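Enoyl-CoA hydratase (Mycobacterium avium subsp. paratuberculosis, PDB 4LK5) probably catalyses the reversible hydration of 2-enoyl-CoA thioesters to 3-hydroxyacyl-CoA, as a trimeric member of the enoyl-CoA hydratase/isomerase (crotonase) family. Local coordinates at residues Glu113-Ile118 / Val267-Pro272; Ala160-Ala165 / Gly209-Val214; Ala179-Ala184 / Ile188-Met193. One frame throughout, in Å; residues are numbered along the deposited sequence.

Contact 1: Glu113-Ile118 / Val267-Pro272; sequences EIILEI and VLLKSP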
loop_
_atom_site.group_PDB
_atom_site.type_symbol
_atom_site.label_atom_id
_atom_site.label_comp_id
_atom_site.label_asym_id
_atom_site.label_seq_id
_atom_site.Cartn_x
_atom_site.Cartn_y
_atom_site.Cartn_z
ATOM N N GLU C 113 -23.479 13.228 -16.713
ATOM C CA GLU C 113 -24.006 11.919 -16.351
ATOM C C GLU C 113 -22.953 10.786 -16.510
ATOM O O GLU C 113 -23.014 9.788 -15.802
ATOM C CB GLU C 113 -25.280 11.617 -17.204
ATOM C CG GLU C 113 -26.342 10.731 -16.532
ATOM C CD GLU C 113 -27.384 10.092 -17.483
ATOM O OE1 GLU C 113 -27.322 10.237 -18.739
ATOM O OE2 GLU C 113 -28.298 9.413 -16.954
ATOM N N ILE C 114 -22.017 10.925 -17.447
ATOM C CA ILE C 114 -20.976 9.902 -17.660
ATOM C C ILE C 114 -20.352 9.562 -16.301
ATOM O O ILE C 114 -20.246 8.405 -15.904
ATOM C CB ILE C 114 -19.781 10.347 -18.563
ATOM C CG1 ILE C 114 -20.091 11.603 -19.381
ATOM C CG2 ILE C 114 -19.317 9.206 -19.461
ATOM C CD1 ILE C 114 -18.992 12.014 -20.356
ATOM N N ILE C 115 -19.970 10.598 -15.577
ATOM C CA ILE C 115 -19.255 10.393 -14.336
ATOM C C ILE C 115 -20.120 9.760 -13.251
ATOM O O ILE C 115 -19.669 8.849 -12.541
ATOM C CB ILE C 115 -18.675 11.700 -13.810
ATOM C CG1 ILE C 115 -17.794 12.323 -14.892
ATOM C CG2 ILE C 115 -17.843 11.416 -12.563
ATOM C CD1 ILE C 115 -17.621 13.814 -14.757
ATOM N N LEU C 116 -21.347 10.258 -13.122
ATOM C CA LEU C 116 -22.305 9.709 -12.156
ATOM C C LEU C 116 -22.508 8.225 -12.380
ATOM O O LEU C 116 -22.760 7.493 -11.450
ATOM C CB LEU C 116 -23.665 10.404 -12.279
ATOM C CG LEU C 116 -24.199 11.455 -11.297
ATOM C CD1 LEU C 116 -23.098 12.258 -10.628
ATOM C CD2 LEU C 116 -25.193 12.378 -12.028
ATOM N N GLU C 117 -22.423 7.791 -13.621
ATOM C CA GLU C 117 -22.714 6.426 -13.941
ATOM C C GLU C 117 -21.464 5.573 -13.804
ATOM O O GLU C 117 -21.565 4.385 -13.425
ATOM C CB GLU C 117 -23.292 6.311 -15.354
ATOM C CG GLU C 117 -24.654 6.954 -15.509
ATOM C CD GLU C 117 -25.744 6.154 -14.842
ATOM O OE1 GLU C 117 -26.224 5.186 -15.477
ATOM O OE2 GLU C 117 -26.129 6.491 -13.695
ATOM N N ILE C 118 -20.304 6.164 -14.139
ATOM C CA ILE C 118 -19.021 5.542 -13.833
ATOM C C ILE C 118 -19.059 5.206 -12.352
ATOM O O ILE C 118 -18.735 4.079 -11.938
ATOM C CB ILE C 118 -17.827 6.484 -13.982
ATOM C CG1 ILE C 118 -17.643 7.005 -15.401
ATOM C CG2 ILE C 118 -16.549 5.787 -13.529
ATOM C CD1 ILE C 118 -17.547 5.948 -16.445
ATOM N N VAL C 267 -15.554 20.129 -14.000
ATOM C CA VAL C 267 -14.816 21.321 -14.427
ATOM C C VAL C 267 -13.891 21.034 -15.639
ATOM O O VAL C 267 -13.873 21.779 -16.618
ATOM C CB VAL C 267 -14.029 21.936 -13.216
ATOM C CG1 VAL C 267 -13.115 23.099 -13.631
ATOM C CG2 VAL C 267 -15.012 22.392 -12.154
ATOM N N LEU C 268 -13.152 19.935 -15.575
ATOM C CA LEU C 268 -12.155 19.639 -16.574
ATOM C C LEU C 268 -12.755 19.259 -17.904
ATOM O O LEU C 268 -12.170 19.557 -18.944
ATOM C CB LEU C 268 -11.238 18.515 -16.096
ATOM C CG LEU C 268 -10.349 18.898 -14.920
ATOM C CD1 LEU C 268 -9.780 17.628 -14.327
ATOM C CD2 LEU C 268 -9.227 19.863 -15.280
ATOM N N LEU C 269 -13.893 18.586 -17.886
ATOM C CA LEU C 269 -14.520 18.183 -19.136
ATOM C C LEU C 269 -15.047 19.404 -19.932
ATOM O O LEU C 269 -15.085 19.369 -21.138
ATOM C CB LEU C 269 -15.665 17.203 -18.898
ATOM C CG LEU C 269 -15.429 15.693 -18.888
ATOM C CD1 LEU C 269 -16.675 14.971 -18.320
ATOM C CD2 LEU C 269 -15.066 15.144 -20.270
ATOM N N LYS C 270 -15.433 20.472 -19.258
ATOM C CA LYS C 270 -15.987 21.654 -19.922
ATOM C C LYS C 270 -14.917 22.740 -20.042
ATOM O O LYS C 270 -15.231 23.926 -20.074
ATOM C CB LYS C 270 -17.162 22.198 -19.095
ATOM C CG LYS C 270 -18.384 21.265 -18.952
ATOM C CD LYS C 270 -19.476 21.834 -18.024
ATOM C CE LYS C 270 -18.866 22.502 -16.787
ATOM N NZ LYS C 270 -19.813 22.971 -15.742
ATOM N N SER C 271 -13.654 22.328 -20.081
ATOM C CA SER C 271 -12.520 23.248 -20.149
ATOM C C SER C 271 -11.784 23.126 -21.499
ATOM O O SER C 271 -11.942 22.118 -22.194
ATOM C CB SER C 271 -11.546 23.012 -18.983
ATOM O OG SER C 271 -12.011 23.604 -17.773
ATOM N N PRO C 272 -11.003 24.168 -21.872
ATOM C CA PRO C 272 -10.293 24.183 -23.146
ATOM C C PRO C 272 -9.191 23.130 -23.283
ATOM O O PRO C 272 -8.906 22.711 -24.405
ATOM C CB PRO C 272 -9.680 25.597 -23.220
ATOM C CG PRO C 272 -10.338 26.396 -22.177
ATOM C CD PRO C 272 -10.882 25.453 -21.154
#
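No ring, amide or carboxylate carries the meeting of Ile-114 and Ile-115 with Leu-269, so there are no flat faces or edges to match: the contact is made by aliphatic methyls alone. Ile-115 and Leu-269 reach toward each other tip to tip, CD1 of Ile-115 standing 3.9 Å from CD1 of Leu-269. The CG1 branch of Ile-115 runs beside its own backbone N (chi1 -56°), which aims CD1 across the gap, while CG2 stays back beside its carbonyl carbon. The same leucine methyl also serves the neighbouring residue, with Ile-114 CD1 at 4.3 Å from Leu-269 CD1, a looser approach. One methyl thus bridges two successive residues near the start of helix 113-127, and no hydrogen bond crosses between the segments. Further on, in the loop, Ser-271 OG bonds to Val-267 O at 2.9 Å, the donor sitting above the carbonyl plane. Helix 113-127 meets two other helices here. Ile-114 also rests on Val-61 and Ile-64 of helix 61-76, and Ile-115 touches Phe-262 and Gln-265 of helix 254-269. Leu-269 lies in the closing turn of helix 254-269, shortly before helix 272-282, while its neighbour Leu-268 packs on Ala-238 of the second subunit.

Contact 2: Ala160-Ala165 / Gly209-Val214; sequences AFFMLA and GLVTAV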
loop_
_atom_site.group_PDB
_atom_site.type_symbol
_atom_site.label_atom_id
_atom_site.label_comp_id
_atom_site.label_asym_id
_atom_site.label_seq_id
_atom_site.Cartn_x
_atom_site.Cartn_y
_atom_site.Cartn_z
ATOM N N ALA C 160 -1.389 -7.878 -22.320
ATOM C CA ALA C 160 -2.054 -6.756 -21.679
ATOM C C ALA C 160 -1.116 -5.684 -21.213
ATOM O O ALA C 160 0.032 -5.941 -20.913
ATOM C CB ALA C 160 -2.864 -7.248 -20.500
ATOM N N PHE C 161 -1.633 -4.466 -21.154
ATOM C CA PHE C 161 -0.995 -3.391 -20.408
ATOM C C PHE C 161 -2.028 -2.436 -19.825
ATOM O O PHE C 161 -3.181 -2.401 -20.253
ATOM C CB PHE C 161 0.024 -2.619 -21.245
ATOM C CG PHE C 161 -0.577 -1.847 -22.404
ATOM C CD1 PHE C 161 -1.177 -0.582 -22.199
ATOM C CD2 PHE C 161 -0.541 -2.371 -23.708
ATOM C CE1 PHE C 161 -1.728 0.136 -23.256
ATOM C CE2 PHE C 161 -1.082 -1.651 -24.758
ATOM C CZ PHE C 161 -1.678 -0.398 -24.534
ATOM N N PHE C 162 -1.569 -1.647 -18.858
ATOM C CA PHE C 162 -2.396 -0.723 -18.151
ATOM C C PHE C 162 -1.907 0.704 -18.328
ATOM O O PHE C 162 -0.712 0.984 -18.317
ATOM C CB PHE C 162 -2.430 -1.117 -16.672
ATOM C CG PHE C 162 -3.013 -2.474 -16.442
ATOM C CD1 PHE C 162 -2.242 -3.629 -16.647
ATOM C CD2 PHE C 162 -4.330 -2.620 -16.081
ATOM C CE1 PHE C 162 -2.787 -4.896 -16.450
ATOM C CE2 PHE C 162 -4.881 -3.883 -15.899
ATOM C CZ PHE C 162 -4.110 -5.020 -16.092
HETATM N N MSE C 163 -2.842 1.622 -18.513
HETATM C CA MSE C 163 -2.445 3.010 -18.592
HETATM C C MSE C 163 -3.534 3.958 -18.175
HETATM O O MSE C 163 -4.598 4.030 -18.797
HETATM C CB MSE C 163 -2.013 3.358 -20.003
HETATM C CG MSE C 163 -1.582 4.814 -19.926
HETATM SE SE MSE C 163 -0.564 5.227 -21.525
HETATM C CE MSE C 163 -2.065 4.830 -22.744
ATOM N N LEU C 164 -3.248 4.718 -17.125
ATOM C CA LEU C 164 -4.120 5.772 -16.700
ATOM C C LEU C 164 -3.934 6.971 -17.613
ATOM O O LEU C 164 -3.185 7.884 -17.297
ATOM C CB LEU C 164 -3.775 6.158 -15.285
ATOM C CG LEU C 164 -4.135 5.119 -14.244
ATOM C CD1 LEU C 164 -3.884 5.755 -12.882
ATOM C CD2 LEU C 164 -5.575 4.689 -14.366
ATOM N N ALA C 165 -4.663 6.964 -18.723
ATOM C CA ALA C 165 -4.462 7.921 -19.820
ATOM C C ALA C 165 -5.000 9.310 -19.549
ATOM O O ALA C 165 -4.590 10.260 -20.200
ATOM C CB ALA C 165 -5.086 7.383 -21.103
ATOM N N GLY C 209 2.138 -5.468 -7.602
ATOM C CA GLY C 209 0.907 -5.800 -6.862
ATOM C C GLY C 209 -0.382 -5.285 -7.480
ATOM O O GLY C 209 -1.394 -5.181 -6.797
ATOM N N LEU C 210 -0.367 -4.965 -8.772
ATOM C CA LEU C 210 -1.537 -4.370 -9.411
ATOM C C LEU C 210 -2.495 -5.415 -9.931
ATOM O O LEU C 210 -3.666 -5.103 -10.127
ATOM C CB LEU C 210 -1.140 -3.467 -10.595
ATOM C CG LEU C 210 -2.199 -2.572 -11.256
ATOM C CD1 LEU C 210 -2.643 -1.508 -10.286
ATOM C CD2 LEU C 210 -1.678 -1.876 -12.509
ATOM N N VAL C 211 -2.004 -6.635 -10.210
ATOM C CA VAL C 211 -2.876 -7.716 -10.707
ATOM C C VAL C 211 -2.584 -9.047 -10.059
ATOM O O VAL C 211 -1.540 -9.263 -9.459
ATOM C CB VAL C 211 -2.806 -7.911 -12.237
ATOM C CG1 VAL C 211 -3.060 -6.587 -12.949
ATOM C CG2 VAL C 211 -1.469 -8.488 -12.664
ATOM N N THR C 212 -3.538 -9.941 -10.211
ATOM C CA THR C 212 -3.536 -11.160 -9.488
ATOM C C THR C 212 -2.607 -12.184 -10.174
ATOM O O THR C 212 -1.801 -12.884 -9.505
ATOM C CB THR C 212 -4.981 -11.652 -9.368
ATOM O OG1 THR C 212 -5.783 -10.574 -8.845
ATOM C CG2 THR C 212 -5.050 -12.850 -8.426
ATOM N N ALA C 213 -2.695 -12.254 -11.503
ATOM C CA ALA C 213 -1.846 -13.176 -12.259
ATOM C C ALA C 213 -1.680 -12.800 -13.720
ATOM O O ALA C 213 -2.533 -12.153 -14.301
ATOM C CB ALA C 213 -2.368 -14.607 -12.131
ATOM N N VAL C 214 -0.556 -13.233 -14.277
ATOM C CA VAL C 214 -0.199 -13.005 -15.669
ATOM C C VAL C 214 -0.047 -14.379 -16.298
ATOM O O VAL C 214 0.514 -15.269 -15.698
ATOM C CB VAL C 214 1.154 -12.257 -15.811
ATOM C CG1 VAL C 214 1.500 -12.025 -17.285
ATOM C CG2 VAL C 214 1.142 -10.924 -15.044
#
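In the small three-stranded sheet of the crotonase fold, Phe-162, the middle residue of strand 161-163, packs against Leu-210 and Val-211 on the link from helix 202-208 to strand 213-215, an outer strand of the main sheet. Leu-210 comes over one face of the phenyl ring, its CD2 lying 4.2 Å from Phe-162 CG, near the root of the ring. The two side chains run past each other in opposite senses, with the leucine CG turned away from its own backbone N (chi1 -170°). Val-211 takes the far end of the ring and approaches it at a slant: its CG1 is 3.7 Å from Phe-162 CZ and 3.9 Å from Phe-162 CE1. Phe-162 projects from its strand toward the link, so two adjacent residues there hold one ring at root and tip. All three side chains are buried, and the contact is purely apolar. Gly-209, at positive phi, ends helix 202-208 in a Schellman motif and so turns the chain into this link. Around the contact, Ala-140 of strand 139-141 touches Phe-162, Leu-149 of helix 143-150 touches Leu-210, and Thr-212 OG1 is hydrogen-bonded to Val-154 N of the main sheet. Thr-212 also packs on Ile-188 of the third subunit. Such packing of the small sheet against the link that leads into the main sheet fits the crotonase fold, a spiral of beta-beta-alpha units.

Contact 3: Ala179-Ala184 / Ile188-Met193; sequences ALVAAA and IRAMQM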
loop_
_atom_site.group_PDB
_atom_site.type_symbol
_atom_site.label_atom_id
_atom_site.label_comp_id
_atom_site.label_asym_id
_atom_site.label_seq_id
_atom_site.Cartn_x
_atom_site.Cartn_y
_atom_site.Cartn_z
ATOM N N ALA C 179 -8.188 6.376 -5.493
ATOM C CA ALA C 179 -8.146 5.514 -4.313
ATOM C C ALA C 179 -7.716 4.112 -4.697
ATOM O O ALA C 179 -6.859 3.502 -4.028
ATOM C CB ALA C 179 -9.514 5.470 -3.672
ATOM N N LEU C 180 -8.281 3.602 -5.789
ATOM C CA LEU C 180 -8.107 2.186 -6.164
ATOM C C LEU C 180 -6.691 1.777 -6.587
ATOM O O LEU C 180 -6.204 0.727 -6.196
ATOM C CB LEU C 180 -9.070 1.809 -7.275
ATOM C CG LEU C 180 -10.533 1.808 -6.829
ATOM C CD1 LEU C 180 -11.480 1.797 -8.002
ATOM C CD2 LEU C 180 -10.821 0.596 -5.986
ATOM N N VAL C 181 -6.039 2.569 -7.409
ATOM C CA VAL C 181 -4.677 2.245 -7.731
ATOM C C VAL C 181 -3.714 2.219 -6.497
ATOM O O VAL C 181 -2.988 1.235 -6.280
ATOM C CB VAL C 181 -4.157 3.197 -8.792
ATOM C CG1 VAL C 181 -2.756 2.817 -9.206
ATOM C CG2 VAL C 181 -5.087 3.154 -9.995
ATOM N N ALA C 182 -3.729 3.257 -5.683
ATOM C CA ALA C 182 -2.872 3.326 -4.486
ATOM C C ALA C 182 -3.182 2.212 -3.504
ATOM O O ALA C 182 -2.289 1.698 -2.847
ATOM C CB ALA C 182 -3.056 4.653 -3.787
ATOM N N ALA C 183 -4.450 1.839 -3.410
ATOM C CA ALA C 183 -4.858 0.787 -2.520
ATOM C C ALA C 183 -4.141 -0.533 -2.852
ATOM O O ALA C 183 -4.021 -1.430 -1.984
ATOM C CB ALA C 183 -6.370 0.581 -2.585
ATOM N N ALA C 184 -3.712 -0.688 -4.107
ATOM C CA ALA C 184 -2.989 -1.900 -4.487
ATOM C C ALA C 184 -1.466 -1.697 -4.476
ATOM O O ALA C 184 -0.764 -2.514 -3.928
ATOM C CB ALA C 184 -3.457 -2.387 -5.831
ATOM N N ILE C 188 3.357 6.413 -4.287
ATOM C CA ILE C 188 4.354 6.895 -5.256
ATOM C C ILE C 188 4.038 6.346 -6.652
ATOM O O ILE C 188 4.063 7.087 -7.667
ATOM C CB ILE C 188 5.794 6.515 -4.813
ATOM C CG1 ILE C 188 6.215 7.329 -3.610
ATOM C CG2 ILE C 188 6.826 6.729 -5.909
ATOM C CD1 ILE C 188 5.976 8.822 -3.731
ATOM N N ARG C 189 3.723 5.056 -6.694
ATOM C CA ARG C 189 3.308 4.418 -7.926
ATOM C C ARG C 189 1.985 4.933 -8.508
ATOM O O ARG C 189 1.859 5.073 -9.727
ATOM C CB ARG C 189 3.267 2.905 -7.721
ATOM C CG ARG C 189 4.685 2.327 -7.814
ATOM C CD ARG C 189 4.719 0.877 -7.450
ATOM N NE ARG C 189 5.968 0.257 -7.861
ATOM C CZ ARG C 189 6.538 -0.797 -7.269
ATOM N NH1 ARG C 189 5.980 -1.357 -6.182
ATOM N NH2 ARG C 189 7.686 -1.293 -7.756
ATOM N N ALA C 190 1.004 5.237 -7.658
ATOM C CA ALA C 190 -0.257 5.750 -8.171
ATOM C C ALA C 190 0.003 7.066 -8.904
ATOM O O ALA C 190 -0.444 7.276 -10.025
ATOM C CB ALA C 190 -1.225 5.980 -7.060
HETATM N N MSE C 191 0.776 7.906 -8.236
HETATM C CA MSE C 191 1.084 9.250 -8.660
HETATM C C MSE C 191 1.881 9.186 -9.950
HETATM O O MSE C 191 1.681 9.961 -10.855
HETATM C CB MSE C 191 1.794 9.836 -7.453
HETATM C CG MSE C 191 1.910 11.345 -7.517
HETATM SE SE MSE C 191 0.203 12.274 -7.218
HETATM C CE MSE C 191 0.244 12.359 -5.257
ATOM N N GLN C 192 2.735 8.200 -10.082
ATOM C CA GLN C 192 3.482 8.015 -11.305
ATOM C C GLN C 192 2.566 7.649 -12.466
ATOM O O GLN C 192 2.698 8.192 -13.566
ATOM C CB GLN C 192 4.453 6.868 -11.071
ATOM C CG GLN C 192 5.269 6.389 -12.244
ATOM C CD GLN C 192 6.184 5.253 -11.841
ATOM O OE1 GLN C 192 6.550 5.090 -10.669
ATOM N NE2 GLN C 192 6.560 4.459 -12.807
HETATM N N MSE C 193 1.660 6.700 -12.237
HETATM C CA MSE C 193 0.805 6.260 -13.295
HETATM C C MSE C 193 -0.056 7.391 -13.723
HETATM O O MSE C 193 -0.357 7.535 -14.897
HETATM C CB MSE C 193 -0.103 5.136 -12.849
HETATM C CG MSE C 193 0.691 3.831 -12.809
HETATM SE SE MSE C 193 -0.539 2.327 -12.371
HETATM C CE MSE C 193 -1.424 2.179 -14.134
#
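Val-181 meets Ala-190 and Met-193 across a pair of consecutive helices, its CB pointing toward the second. There it forks. CG1, placed anti to the backbone N (chi1 -176°), does the touching: it lies 3.9 Å from the selenium (SE) of Met-193, a selenomethionine, and 4.1 Å from Ala-190 CB, with the backbone CA of Ala-190 about as near. CG2, the other branch, turns to the Leu-164 side chain. Met-193 brings SE to the valine with CG beside its backbone N (chi1 -78°) and the chain extended through chi2; the bend at chi3 turns only CE. One turn of helix from it, Ala-190 CB stands 3.9 Å from the backbone N of Ala-182 and 4.0 Å from Ala-182 CB. Small residues at this point let the backbones come close, and the axes of the two short segments approach to 8.3 Å. Arg-189 leads away from this interface to a cation-pi contact with Trp-208, while Ala-183 makes backbone hydrogen bonds with the third subunit. The segments 179-184 and 188-193 run at 137° to each other; the helices they belong to, 177-185 and 187-195, are joined by a very short turn as a splayed helical hairpin, set against the subunit interfaces of the trimer.

How the contacts relate
From the N terminus, the chain first enters contact 1 at 113-118, and that loop is not closed until 267-272, near the C terminus. Both other contacts lie within this long span. Strand 161-163 opens contact 2, which closes at 209-214, and within it the short hairpin of contact 3 opens at 179-184 and closes at 188-193; the three loops therefore nest without crossing. Contact 1 joins peripheral helices and stands apart, its centre about 25 Å from that of contact 2 and 21 Å from that of contact 3. Contacts 2 and 3 share one core: Leu-164 and Phe-162 lie against the Met-193 side of the hairpin, and both contacts touch the third subunit.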